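Local coordinates for protein glutaminase 1 (Escherichia coli, PDB 1U60) that hydrolyses L-glutamine to L-glutamate and ammonium, as a glutaminase of the beta-lactamase clan, at residues S68-V80 against P114-N128. Sequence-based numbering, arbitrary orientation.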
# COMPACT_ATOMS: atom_id res chain seq x y z
N SER A 68 18.99 -1.50 1.87
CA SER A 68 19.68 -1.44 0.59
C SER A 68 18.75 -1.68 -0.63
O SER A 68 19.02 -1.16 -1.71
CB SER A 68 20.80 -2.47 0.57
OG SER A 68 20.28 -3.78 0.52
N LYS A 69 17.64 -2.41 -0.43
CA LYS A 69 16.67 -2.71 -1.50
C LYS A 69 16.12 -1.43 -2.12
O LYS A 69 15.86 -1.37 -3.33
CB LYS A 69 15.55 -3.62 -1.01
CG LYS A 69 16.04 -4.93 -0.41
CD LYS A 69 14.83 -5.71 0.18
CE LYS A 69 15.22 -7.11 0.62
NZ LYS A 69 14.05 -7.68 1.42
N VAL A 70 15.99 -0.37 -1.30
CA VAL A 70 15.40 0.88 -1.78
C VAL A 70 16.42 1.52 -2.73
O VAL A 70 16.06 2.07 -3.79
CB VAL A 70 15.04 1.81 -0.61
CG1 VAL A 70 14.67 3.20 -1.11
CG2 VAL A 70 13.95 1.21 0.22
N CYS A 71 17.70 1.49 -2.34
CA CYS A 71 18.72 2.16 -3.15
C CYS A 71 18.93 1.47 -4.51
O CYS A 71 19.09 2.11 -5.53
CB CYS A 71 20.06 2.22 -2.43
SG CYS A 71 20.00 2.92 -0.75
N THR A 72 18.92 0.14 -4.52
CA THR A 72 19.15 -0.54 -5.78
C THR A 72 17.93 -0.41 -6.67
O THR A 72 18.04 -0.33 -7.94
CB THR A 72 19.53 -2.01 -5.47
OG1 THR A 72 20.88 -2.00 -4.93
CG2 THR A 72 19.51 -2.89 -6.73
N LEU A 73 16.74 -0.40 -6.06
CA LEU A 73 15.53 -0.13 -6.81
C LEU A 73 15.66 1.24 -7.50
O LEU A 73 15.26 1.42 -8.65
CB LEU A 73 14.31 -0.16 -5.89
CG LEU A 73 12.99 0.31 -6.48
CD1 LEU A 73 12.71 -0.51 -7.78
CD2 LEU A 73 11.83 0.23 -5.50
N ALA A 74 16.11 2.23 -6.73
CA ALA A 74 16.23 3.59 -7.29
C ALA A 74 17.15 3.56 -8.51
O ALA A 74 16.84 4.11 -9.57
CB ALA A 74 16.70 4.51 -6.26
N LEU A 75 18.28 2.84 -8.40
CA LEU A 75 19.19 2.72 -9.53
C LEU A 75 18.57 1.99 -10.72
O LEU A 75 18.75 2.39 -11.88
CB LEU A 75 20.50 2.06 -9.08
CG LEU A 75 21.58 2.01 -10.13
CD1 LEU A 75 21.88 3.38 -10.74
CD2 LEU A 75 22.79 1.39 -9.51
N ALA A 76 17.82 0.93 -10.46
CA ALA A 76 17.22 0.16 -11.55
C ALA A 76 16.25 1.05 -12.30
O ALA A 76 16.16 1.01 -13.53
CB ALA A 76 16.50 -1.03 -11.05
N LEU A 77 15.50 1.88 -11.58
CA LEU A 77 14.58 2.79 -12.23
C LEU A 77 15.30 3.80 -13.12
O LEU A 77 14.86 4.09 -14.24
CB LEU A 77 13.66 3.50 -11.22
CG LEU A 77 12.57 2.67 -10.52
CD1 LEU A 77 12.11 3.38 -9.27
CD2 LEU A 77 11.41 2.39 -11.47
N GLU A 78 16.44 4.31 -12.67
CA GLU A 78 17.21 5.25 -13.46
C GLU A 78 17.78 4.54 -14.69
O GLU A 78 17.78 5.12 -15.79
CB GLU A 78 18.38 5.85 -12.66
CG GLU A 78 17.97 6.70 -11.46
CD GLU A 78 17.23 7.96 -11.89
OE1 GLU A 78 17.68 8.61 -12.87
OE2 GLU A 78 16.19 8.28 -11.30
N ASP A 79 18.20 3.29 -14.52
CA ASP A 79 18.80 2.50 -15.61
C ASP A 79 17.82 2.03 -16.68
O ASP A 79 18.10 2.18 -17.87
CB ASP A 79 19.50 1.27 -15.08
CG ASP A 79 20.87 1.56 -14.49
OD1 ASP A 79 21.34 2.73 -14.46
OD2 ASP A 79 21.50 0.63 -13.95
N VAL A 80 16.67 1.45 -16.28
CA VAL A 80 15.79 0.78 -17.24
C VAL A 80 14.35 1.34 -17.28
O VAL A 80 13.61 1.04 -18.20
CB VAL A 80 15.77 -0.76 -17.03
CG1 VAL A 80 17.18 -1.35 -17.11
CG2 VAL A 80 15.07 -1.18 -15.69
N PRO A 114 10.26 -5.67 -5.61
CA PRO A 114 11.73 -5.45 -5.43
C PRO A 114 12.15 -5.37 -3.97
O PRO A 114 13.32 -5.32 -3.70
CB PRO A 114 11.99 -4.08 -6.05
CG PRO A 114 10.66 -3.50 -6.42
CD PRO A 114 9.59 -4.52 -6.25
N LEU A 115 11.19 -5.36 -3.06
CA LEU A 115 11.48 -5.24 -1.63
C LEU A 115 11.39 -6.52 -0.82
O LEU A 115 11.63 -6.46 0.36
CB LEU A 115 10.69 -4.10 -0.99
CG LEU A 115 10.76 -2.75 -1.68
CD1 LEU A 115 10.01 -1.68 -0.87
CD2 LEU A 115 12.23 -2.28 -1.92
N VAL A 116 10.99 -7.66 -1.42
CA VAL A 116 11.23 -8.94 -0.77
C VAL A 116 12.58 -9.46 -1.27
O VAL A 116 13.12 -8.94 -2.22
CB VAL A 116 10.11 -9.94 -0.96
CG1 VAL A 116 8.80 -9.33 -0.41
CG2 VAL A 116 10.01 -10.39 -2.42
N ASN A 117 13.17 -10.42 -0.59
CA ASN A 117 14.55 -10.83 -0.97
C ASN A 117 14.66 -11.26 -2.46
O ASN A 117 15.59 -10.92 -3.16
CB ASN A 117 15.04 -11.97 -0.06
CG ASN A 117 15.54 -11.50 1.29
OD1 ASN A 117 15.14 -10.46 1.82
ND2 ASN A 117 16.39 -12.34 1.92
N ALA A 118 13.69 -12.04 -2.92
CA ALA A 118 13.73 -12.56 -4.28
C ALA A 118 13.67 -11.38 -5.27
O ALA A 118 14.47 -11.31 -6.19
CB ALA A 118 12.52 -13.55 -4.48
N GLY A 119 12.74 -10.45 -5.06
CA GLY A 119 12.68 -9.30 -5.93
C GLY A 119 13.92 -8.44 -5.89
O GLY A 119 14.30 -7.84 -6.89
N ALA A 120 14.55 -8.35 -4.73
CA ALA A 120 15.69 -7.49 -4.56
C ALA A 120 16.87 -8.09 -5.28
O ALA A 120 17.63 -7.40 -5.92
CB ALA A 120 16.00 -7.32 -3.08
N ILE A 121 17.03 -9.40 -5.18
CA ILE A 121 18.11 -10.08 -5.89
C ILE A 121 17.94 -9.93 -7.40
O ILE A 121 18.92 -9.67 -8.13
CB ILE A 121 18.20 -11.56 -5.46
CG1 ILE A 121 18.68 -11.65 -4.01
CG2 ILE A 121 19.18 -12.33 -6.35
CD1 ILE A 121 18.44 -12.99 -3.31
N ALA A 122 16.71 -10.01 -7.87
CA ALA A 122 16.36 -9.77 -9.29
C ALA A 122 16.62 -8.32 -9.70
O ALA A 122 17.17 -8.08 -10.81
CB ALA A 122 14.98 -10.16 -9.58
N THR A 123 16.34 -7.37 -8.81
CA THR A 123 16.56 -5.94 -9.09
C THR A 123 18.10 -5.68 -9.15
O THR A 123 18.60 -4.98 -10.03
CB THR A 123 15.88 -5.09 -8.07
OG1 THR A 123 14.45 -5.41 -8.02
CG2 THR A 123 16.01 -3.60 -8.41
N THR A 124 18.86 -6.24 -8.21
CA THR A 124 20.31 -6.16 -8.26
C THR A 124 20.85 -6.70 -9.60
O THR A 124 21.76 -6.11 -10.16
CB THR A 124 20.90 -6.93 -7.08
OG1 THR A 124 20.57 -6.28 -5.85
CG2 THR A 124 22.43 -6.95 -7.10
N SER A 125 20.26 -7.76 -10.13
CA SER A 125 20.69 -8.36 -11.39
C SER A 125 20.30 -7.55 -12.63
O SER A 125 20.87 -7.77 -13.71
CB SER A 125 20.09 -9.79 -11.55
OG SER A 125 18.73 -9.77 -12.02
N LEU A 126 19.31 -6.68 -12.47
CA LEU A 126 18.74 -5.81 -13.52
C LEU A 126 19.55 -4.55 -13.79
O LEU A 126 19.43 -3.98 -14.88
CB LEU A 126 17.29 -5.42 -13.15
CG LEU A 126 16.39 -4.70 -14.15
CD1 LEU A 126 16.36 -5.38 -15.50
CD2 LEU A 126 14.99 -4.52 -13.59
N ILE A 127 20.37 -4.11 -12.83
CA ILE A 127 21.26 -2.94 -12.92
C ILE A 127 22.16 -3.05 -14.17
O ILE A 127 22.62 -4.14 -14.47
CB ILE A 127 22.12 -2.91 -11.53
CG1 ILE A 127 21.19 -2.59 -10.40
CG2 ILE A 127 23.35 -1.99 -11.48
CD1 ILE A 127 20.25 -1.62 -10.72
N ASN A 128 22.39 -1.96 -14.88
CA ASN A 128 23.36 -1.97 -16.00
C ASN A 128 24.78 -2.19 -15.44
O ASN A 128 25.23 -1.54 -14.50
CB ASN A 128 23.36 -0.61 -16.72
CG ASN A 128 22.12 -0.32 -17.56
OD1 ASN A 128 21.91 0.84 -17.94
ND2 ASN A 128 21.37 -1.34 -17.92
O HOH W 1 15.53 -3.85 -4.71
O HOH W 2 19.51 0.22 -20.00
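K69 NZ is gripped by three oxygens: L115 O at 2.9 Å, N117 OD1 at 3.0 Å and, beyond the two segments, Y244 OH. NZ meets L115 O from above its carbonyl plane but lies close to the plane of the N117 carbonyl. Its chain, extended beyond CG, runs past A120, CG lying 3.6 Å from A120 CB, while CD2 of L115 reaches K69 CB. A water lies between K69 O and P114 O, 2.9 and 2.8 Å away, and links the two backbones. Further along, helices 68-80 and 117-126 cross at 41°, with T123 CG2 set 3.7 Å from A76 CB. T123 OG1 turns back to G119 O, leaving the methyl to face helix 68-80. I127 CD1 packs against A76, 3.5 Å from A76 N, and the I127 side chain crosses that of L75 at about a right angle. At the far end N128 N donates to D79 OD2 (2.9 Å) from above the carboxylate, which R138 salt-bridges. The carboxylate stacks almost parallel (7°) on the N128 amide. N117 and Y244, like the packing neighbour Y192, are predicted substrate binders, consistent with K69 being the lysine of the clan's Ser-x-x-Lys motif, begun by S66, at the glutamine pocket.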